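Local atomic coordinates of D-hydantoinase (Ralstonia pickettii, PDB entry 1NFG), a protein that probably hydrolyses the cyclic amide bond of D-hydantoin derivatives stereospecifically, working with two zinc ions bound in each subunit. Residues Thr269-Asp272 and Leu273-Pro276; Arg290-Lys293 and Asp294-Val297; Asn300-Asn304 and Gly305-Thr309. All coordinates share one frame; numbering follows the deposited sequence.

Interaction 1: residues Thr269-Asp272 and Leu273-Pro276; sequences TKED and LERP
Asp272 and Arg275 run side by side and point the same way off a short 3-10 turn, residues 270-274, in the loop that joins strand 257-262 to helix 292-303. Their flat ends are almost parallel, the carboxylate and guanidinium planes lying only 1° apart, but they are stepped, with Asp272 OD1 displaced from the guanidinium plane. This single oxygen receives both Arg275 NH2 at 3.0 Å and Arg275 NE at 3.1 Å. Both bonds are bent and individually weak, so the pair is a forked salt bridge rather than a two-oxygen, two-nitrogen match. Arg275 reaches it with a chain extended from CG to NE, whose CG and CD first pass close to the Asp272 carbonyl oxygen.

The i to i+3 spacing of the backbone bonds identifies the 3-10 turn: Leu273 N donates to Lys270 O, Glu274 N to Glu271 O at 2.9 Å, and Arg275 N to Asp272 O. Glu271 and Glu274 also lie alongside each other, with carboxylate planes turned 80° apart. Glu271 OE2 and Glu274 OE1 are 4.6 Å apart, and both residues are exposed, where solvent can be expected to screen like charges.

On the buried side, Leu273 lays CD1 against the Lys270 backbone while its side chain packs on Ala207 of helix 204-208 and on Tyr283. Its side chain is about 9 Å from those of Thr286 and Asn335, inferred substrate-binding residues. The other oxygen of Asp272 is turned back to the start of the turn: Thr269 N donates to Asp272 OD2 at 2.8 Å, nearly straight at 171°, on the anti side of the carboxylate.

Interaction 2: residues Arg290-Lys293 and Asp294-Val297; sequences RAKK and DHDV
The imidazole of His295 has Lys292 CA and Ala291 O over the same face, both displaced toward the rim. Lys292 CA is 4.0 Å from the ring centroid and 23° off the normal, which qualifies as a CH-pi contact. The ring's NE2 bonds to the backbone oxygen of Leu268, so the ring is fixed both by packing on the first turn and by a polar anchor in the preceding loop.

The second flat group is the Asp294 carboxylate, whose two oxygens have separate tasks. OD2 accepts from Ala291 N at 3.0 Å with an N-H...O angle of 147°, the nitrogen approaching on the anti side. Ala291 is the N-cap of helix 292-303 and Asp294 the third residue of that helix, so this is one half of a capping box; the methyl of Ala291 cannot supply the reciprocal bond. Arg290 CB also packs on the carboxylate, 3.3 Å from Asp294 OD2, before its guanidinium turns away to a salt bridge with Glu215.

OD1 faces Lys293 and helix 241-253. With chi1 at 62°, Lys293 CG sits between its own backbone N and carbonyl carbon; the chain bends at chi2 and then runs alongside Asp294, bringing Lys293 NZ to 3.2 Å from Asp294 OD1 in a weak salt bridge. The Glu241 backbone N also donates to OD1, while the Glu241 side chain pairs with Lys293 NZ. Farther along, Val297 N to Lys293 O at 3.1 Å has the regular i to i+4 helical spacing.

Asp294 therefore ties the start of one helix to the start of another. The ammonium, two backbone N-H donors and its own helix N-terminus would be expected to favour the ionised carboxylate, although Glu241, sharing the ammonium, offsets part of this.

Interaction 3: residues Asn300-Asn304 and Gly305-Thr309; sequences NALRN and GVFET
Helix 292-303 ends in a Schellman motif: Val306 N returns to Ala301 O at 2.9 Å, Gly305 N bonds to Leu302 O at 2.7 Å, and Gly305 has the positive phi, 74°, with which the chain leaves the helix. The motif's usual apolar closure is present, with Ala301 CB 4.0 Å from Val306 CB.

Phe307 continues this packing. Leu302 CD1 meets its ring at the edge, near CD2 and in the ring plane, though the exact placement of this methyl is uncertain at 2.7 Å resolution, while Ala301 CB lies 3.8 Å from Phe307 CE2. A water donates to Phe307 O and, weakly, to Leu302 O, bridging the turn. On the polar side, Arg303 NH1 gives a nearly straight bond to Asn300 OD1, 2.8 Å long and in the guanidinium plane, and Asn304 OD1 accepts from Lys251 of the second subunit.

The apolar side is enclosed on several flanks: Ala301, Val306 and Phe307 pack on Leu244 of helix 241-253, Leu302 rests on Leu364 of helix 358-372, and Phe307 touches Ala259 and Thr261 of strand 257-262, the parallel neighbour of strand 310-311, into which the chain then runs.

In the fold
The three contacts follow one another along the connection from strand 257-262 to strand 310-311 of the TIM barrel. Interactions 2 and 3 occupy the two ends of helix 292-303, with centres 14 Å apart; interaction 1 belongs to the loop before it. It touches interaction 2 directly, through Lys270 N to Arg290 O at 2.8 Å, a probable hydrogen bond, and through Thr269 CG2 against the His295 ring. Interaction 1 lies farthest from the chain centre and is largely charged, with exposed glutamates and arginine. Interaction 2 mixes exposed lysines with a buried carboxylate and imidazole. Interaction 3, nearest the centre, is mainly apolar, although its polar side reaches the second subunit.

Interaction 1: residues Thr269-Asp272 and Leu273-Pro276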
loop_
_atom_site.group_PDB
_atom_site.type_symbol
_atom_site.label_atom_id
_atom_site.label_comp_id
_atom_site.label_asym_id
_atom_site.label_seq_id
_atom_site.Cartn_x
_atom_site.Cartn_y
_atom_site.Cartn_z
ATOM N N THR A 269 -3.837 -26.611 -2.014
ATOM C CA THR A 269 -4.854 -25.563 -2.096
ATOM C C THR A 269 -6.119 -26.022 -1.395
ATOM O O THR A 269 -6.334 -27.220 -1.223
ATOM C CB THR A 269 -5.223 -25.252 -3.543
ATOM O OG1 THR A 269 -5.891 -26.388 -4.108
ATOM C CG2 THR A 269 -3.975 -24.938 -4.351
ATOM N N LYS A 270 -6.966 -25.069 -1.019
ATOM C CA LYS A 270 -8.198 -25.402 -0.327
ATOM C C LYS A 270 -9.038 -26.393 -1.121
ATOM O O LYS A 270 -9.844 -27.115 -0.547
ATOM C CB LYS A 270 -9.009 -24.141 -0.019
ATOM C CG LYS A 270 -9.626 -23.478 -1.216
ATOM C CD LYS A 270 -10.541 -22.345 -0.790
ATOM C CE LYS A 270 -11.272 -21.756 -1.983
ATOM N NZ LYS A 270 -12.178 -20.654 -1.559
ATOM N N GLU A 271 -8.843 -26.445 -2.433
ATOM C CA GLU A 271 -9.606 -27.384 -3.245
ATOM C C GLU A 271 -9.256 -28.819 -2.862
ATOM O O GLU A 271 -10.036 -29.741 -3.097
ATOM C CB GLU A 271 -9.341 -27.165 -4.735
ATOM C CG GLU A 271 -10.073 -25.971 -5.342
ATOM C CD GLU A 271 -9.683 -24.646 -4.706
ATOM O OE1 GLU A 271 -8.466 -24.366 -4.616
ATOM O OE2 GLU A 271 -10.593 -23.883 -4.303
ATOM N N ASP A 272 -8.082 -29.005 -2.266
ATOM C CA ASP A 272 -7.660 -30.334 -1.837
ATOM C C ASP A 272 -8.580 -30.867 -0.731
ATOM O O ASP A 272 -8.728 -32.080 -0.565
ATOM C CB ASP A 272 -6.210 -30.307 -1.332
ATOM C CG ASP A 272 -5.196 -30.205 -2.458
ATOM O OD1 ASP A 272 -5.259 -31.041 -3.387
ATOM O OD2 ASP A 272 -4.331 -29.298 -2.411
ATOM N N LEU A 273 -9.193 -29.960 0.028
ATOM C CA LEU A 273 -10.100 -30.359 1.097
ATOM C C LEU A 273 -11.424 -30.840 0.519
ATOM O O LEU A 273 -12.317 -31.264 1.250
ATOM C CB LEU A 273 -10.359 -29.196 2.057
ATOM C CG LEU A 273 -9.240 -28.853 3.038
ATOM C CD1 LEU A 273 -8.064 -28.275 2.288
ATOM C CD2 LEU A 273 -9.737 -27.849 4.046
ATOM N N GLU A 274 -11.549 -30.771 -0.801
ATOM C CA GLU A 274 -12.770 -31.200 -1.460
ATOM C C GLU A 274 -12.607 -32.558 -2.105
ATOM O O GLU A 274 -13.546 -33.081 -2.698
ATOM C CB GLU A 274 -13.195 -30.176 -2.505
ATOM C CG GLU A 274 -13.530 -28.829 -1.907
ATOM C CD GLU A 274 -14.091 -27.867 -2.924
ATOM O OE1 GLU A 274 -13.355 -27.505 -3.870
ATOM O OE2 GLU A 274 -15.269 -27.479 -2.775
ATOM N N ARG A 275 -11.409 -33.122 -2.007
ATOM C CA ARG A 275 -11.169 -34.440 -2.568
ATOM C C ARG A 275 -12.259 -35.321 -1.972
ATOM O O ARG A 275 -12.556 -35.235 -0.779
ATOM C CB ARG A 275 -9.783 -34.944 -2.172
ATOM C CG ARG A 275 -8.640 -34.205 -2.844
ATOM C CD ARG A 275 -7.337 -34.491 -2.125
ATOM N NE ARG A 275 -6.176 -33.902 -2.787
ATOM C CZ ARG A 275 -5.672 -34.341 -3.936
ATOM N NH1 ARG A 275 -6.230 -35.373 -4.553
ATOM N NH2 ARG A 275 -4.606 -33.753 -4.465
ATOM N N PRO A 276 -12.868 -36.181 -2.798
ATOM C CA PRO A 276 -13.947 -37.092 -2.399
ATOM C C PRO A 276 -13.624 -38.153 -1.349
ATOM O O PRO A 276 -12.466 -38.490 -1.104
ATOM C CB PRO A 276 -14.357 -37.719 -3.725
ATOM C CG PRO A 276 -13.025 -37.861 -4.416
ATOM C CD PRO A 276 -12.389 -36.503 -4.157
#

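Interaction 2: residues Arg290-Lys293 and Asp294-Val297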
loop_
_atom_site.group_PDB
_atom_site.type_symbol
_atom_site.label_atom_id
_atom_site.label_comp_id
_atom_site.label_asym_id
_atom_site.label_seq_id
_atom_site.Cartn_x
_atom_site.Cartn_y
_atom_site.Cartn_z
ATOM N N ARG A 290 -4.413 -22.448 0.981
ATOM C CA ARG A 290 -4.907 -21.306 0.227
ATOM C C ARG A 290 -5.159 -21.582 -1.256
ATOM O O ARG A 290 -5.781 -22.583 -1.610
ATOM C CB ARG A 290 -3.931 -20.148 0.395
ATOM C CG ARG A 290 -3.662 -19.798 1.852
ATOM C CD ARG A 290 -4.961 -19.620 2.622
ATOM N NE ARG A 290 -4.742 -19.007 3.928
ATOM C CZ ARG A 290 -5.694 -18.835 4.841
ATOM N NH1 ARG A 290 -6.937 -19.231 4.594
ATOM N NH2 ARG A 290 -5.400 -18.263 6.001
ATOM N N ALA A 291 -4.689 -20.690 -2.124
ATOM C CA ALA A 291 -4.878 -20.859 -3.563
ATOM C C ALA A 291 -3.547 -20.817 -4.304
ATOM O O ALA A 291 -2.527 -20.417 -3.733
ATOM C CB ALA A 291 -5.794 -19.776 -4.091
ATOM N N LYS A 292 -3.558 -21.219 -5.573
ATOM C CA LYS A 292 -2.343 -21.218 -6.379
ATOM C C LYS A 292 -1.684 -19.847 -6.472
ATOM O O LYS A 292 -0.456 -19.749 -6.511
ATOM C CB LYS A 292 -2.633 -21.731 -7.789
ATOM C CG LYS A 292 -3.013 -23.202 -7.831
ATOM C CD LYS A 292 -3.146 -23.715 -9.257
ATOM C CE LYS A 292 -3.459 -25.211 -9.282
ATOM N NZ LYS A 292 -3.577 -25.740 -10.677
ATOM N N LYS A 293 -2.484 -18.787 -6.510
ATOM C CA LYS A 293 -1.905 -17.457 -6.607
ATOM C C LYS A 293 -1.074 -17.186 -5.362
ATOM O O LYS A 293 -0.112 -16.411 -5.393
ATOM C CB LYS A 293 -2.999 -16.394 -6.790
ATOM C CG LYS A 293 -4.005 -16.272 -5.655
ATOM C CD LYS A 293 -3.649 -15.146 -4.698
ATOM C CE LYS A 293 -4.753 -14.946 -3.664
ATOM N NZ LYS A 293 -4.425 -13.887 -2.662
ATOM N N ASP A 294 -1.428 -17.836 -4.262
ATOM C CA ASP A 294 -0.671 -17.647 -3.035
ATOM C C ASP A 294 0.656 -18.403 -3.166
ATOM O O ASP A 294 1.671 -17.996 -2.598
ATOM C CB ASP A 294 -1.482 -18.135 -1.832
ATOM C CG ASP A 294 -2.760 -17.322 -1.621
ATOM O OD1 ASP A 294 -2.668 -16.164 -1.155
ATOM O OD2 ASP A 294 -3.857 -17.843 -1.933
ATOM N N HIS A 295 0.651 -19.495 -3.931
ATOM C CA HIS A 295 1.876 -20.259 -4.150
ATOM C C HIS A 295 2.890 -19.357 -4.858
ATOM O O HIS A 295 4.067 -19.316 -4.490
ATOM C CB HIS A 295 1.626 -21.476 -5.043
ATOM C CG HIS A 295 0.749 -22.520 -4.431
ATOM N ND1 HIS A 295 0.249 -23.581 -5.155
ATOM C CD2 HIS A 295 0.278 -22.670 -3.171
ATOM C CE1 HIS A 295 -0.496 -24.337 -4.369
ATOM N NE2 HIS A 295 -0.495 -23.807 -3.160
ATOM N N ASP A 296 2.434 -18.640 -5.884
ATOM C CA ASP A 296 3.329 -17.759 -6.625
ATOM C C ASP A 296 3.827 -16.656 -5.714
ATOM O O ASP A 296 5.014 -16.336 -5.700
ATOM C CB ASP A 296 2.623 -17.142 -7.830
ATOM C CG ASP A 296 2.002 -18.179 -8.737
ATOM O OD1 ASP A 296 2.577 -19.284 -8.875
ATOM O OD2 ASP A 296 0.940 -17.877 -9.322
ATOM N N VAL A 297 2.912 -16.071 -4.954
ATOM C CA VAL A 297 3.277 -15.008 -4.039
ATOM C C VAL A 297 4.389 -15.463 -3.105
ATOM O O VAL A 297 5.399 -14.777 -2.952
ATOM C CB VAL A 297 2.057 -14.561 -3.199
ATOM C CG1 VAL A 297 2.507 -13.742 -2.001
ATOM C CG2 VAL A 297 1.119 -13.742 -4.063
#

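Interaction 3: residues Asn300-Asn304 and Gly305-Thr309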
loop_
_atom_site.group_PDB
_atom_site.type_symbol
_atom_site.label_atom_id
_atom_site.label_comp_id
_atom_site.label_asym_id
_atom_site.label_seq_id
_atom_site.Cartn_x
_atom_site.Cartn_y
_atom_site.Cartn_z
ATOM N N ASN A 300 7.721 -16.234 -4.876
ATOM C CA ASN A 300 8.379 -14.978 -5.236
ATOM C C ASN A 300 9.021 -14.384 -4.006
ATOM O O ASN A 300 10.141 -13.881 -4.063
ATOM C CB ASN A 300 7.401 -13.955 -5.830
ATOM C CG ASN A 300 6.964 -14.309 -7.250
ATOM O OD1 ASN A 300 7.724 -14.912 -8.018
ATOM N ND2 ASN A 300 5.740 -13.918 -7.612
ATOM N N ALA A 301 8.307 -14.447 -2.886
ATOM C CA ALA A 301 8.824 -13.910 -1.638
ATOM C C ALA A 301 10.089 -14.668 -1.257
ATOM O O ALA A 301 11.052 -14.073 -0.772
ATOM C CB ALA A 301 7.783 -14.034 -0.547
ATOM N N LEU A 302 10.085 -15.982 -1.476
ATOM C CA LEU A 302 11.253 -16.810 -1.169
ATOM C C LEU A 302 12.433 -16.328 -2.006
ATOM O O LEU A 302 13.493 -16.012 -1.473
ATOM C CB LEU A 302 10.977 -18.279 -1.497
ATOM C CG LEU A 302 10.657 -19.323 -0.413
ATOM C CD1 LEU A 302 10.628 -18.695 0.965
ATOM C CD2 LEU A 302 9.335 -19.996 -0.745
ATOM N N ARG A 303 12.228 -16.260 -3.321
ATOM C CA ARG A 303 13.267 -15.829 -4.253
ATOM C C ARG A 303 13.809 -14.453 -3.919
ATOM O O ARG A 303 14.972 -14.156 -4.193
ATOM C CB ARG A 303 12.739 -15.828 -5.688
ATOM C CG ARG A 303 13.841 -15.618 -6.719
ATOM C CD ARG A 303 13.326 -15.586 -8.155
ATOM N NE ARG A 303 12.651 -14.331 -8.475
ATOM C CZ ARG A 303 11.334 -14.155 -8.440
ATOM N NH1 ARG A 303 10.534 -15.159 -8.099
ATOM N NH2 ARG A 303 10.815 -12.973 -8.753
ATOM N N ASN A 304 12.973 -13.611 -3.325
ATOM C CA ASN A 304 13.406 -12.273 -2.954
ATOM C C ASN A 304 14.024 -12.226 -1.559
ATOM O O ASN A 304 14.412 -11.158 -1.075
ATOM C CB ASN A 304 12.235 -11.298 -3.058
ATOM C CG ASN A 304 11.953 -10.888 -4.491
ATOM O OD1 ASN A 304 12.779 -10.235 -5.133
ATOM N ND2 ASN A 304 10.789 -11.271 -5.002
ATOM N N GLY A 305 14.105 -13.390 -0.917
ATOM C CA GLY A 305 14.704 -13.481 0.406
ATOM C C GLY A 305 13.901 -12.941 1.577
ATOM O O GLY A 305 14.465 -12.547 2.600
ATOM N N VAL A 306 12.585 -12.930 1.439
ATOM C CA VAL A 306 11.719 -12.427 2.490
ATOM C C VAL A 306 11.674 -13.332 3.725
ATOM O O VAL A 306 11.882 -12.866 4.844
ATOM C CB VAL A 306 10.285 -12.234 1.952
ATOM C CG1 VAL A 306 9.353 -11.801 3.066
ATOM C CG2 VAL A 306 10.298 -11.208 0.838
ATOM N N PHE A 307 11.409 -14.621 3.512
ATOM C CA PHE A 307 11.299 -15.592 4.602
ATOM C C PHE A 307 12.613 -16.122 5.164
ATOM O O PHE A 307 13.620 -16.199 4.465
ATOM C CB PHE A 307 10.446 -16.775 4.150
ATOM C CG PHE A 307 9.018 -16.412 3.848
ATOM C CD1 PHE A 307 8.239 -15.751 4.799
ATOM C CD2 PHE A 307 8.442 -16.754 2.626
ATOM C CE1 PHE A 307 6.908 -15.442 4.535
ATOM C CE2 PHE A 307 7.109 -16.447 2.354
ATOM C CZ PHE A 307 6.339 -15.793 3.309
ATOM N N GLU A 308 12.586 -16.504 6.436
ATOM C CA GLU A 308 13.768 -17.029 7.101
ATOM C C GLU A 308 13.971 -18.510 6.803
ATOM O O GLU A 308 15.078 -19.028 6.955
ATOM C CB GLU A 308 13.647 -16.842 8.606
ATOM C CG GLU A 308 13.437 -15.420 9.022
ATOM C CD GLU A 308 14.539 -14.527 8.531
ATOM O OE1 GLU A 308 15.714 -14.900 8.706
ATOM O OE2 GLU A 308 14.235 -13.448 7.977
ATOM N N THR A 309 12.915 -19.190 6.369
ATOM C CA THR A 309 13.031 -20.616 6.096
ATOM C C THR A 309 11.719 -21.190 5.603
ATOM O O THR A 309 10.712 -20.500 5.553
ATOM C CB THR A 309 13.405 -21.390 7.393
ATOM O OG1 THR A 309 13.564 -22.784 7.106
ATOM C CG2 THR A 309 12.299 -21.246 8.430
HETATM O O HOH W 1 13.153 -16.060 1.822
#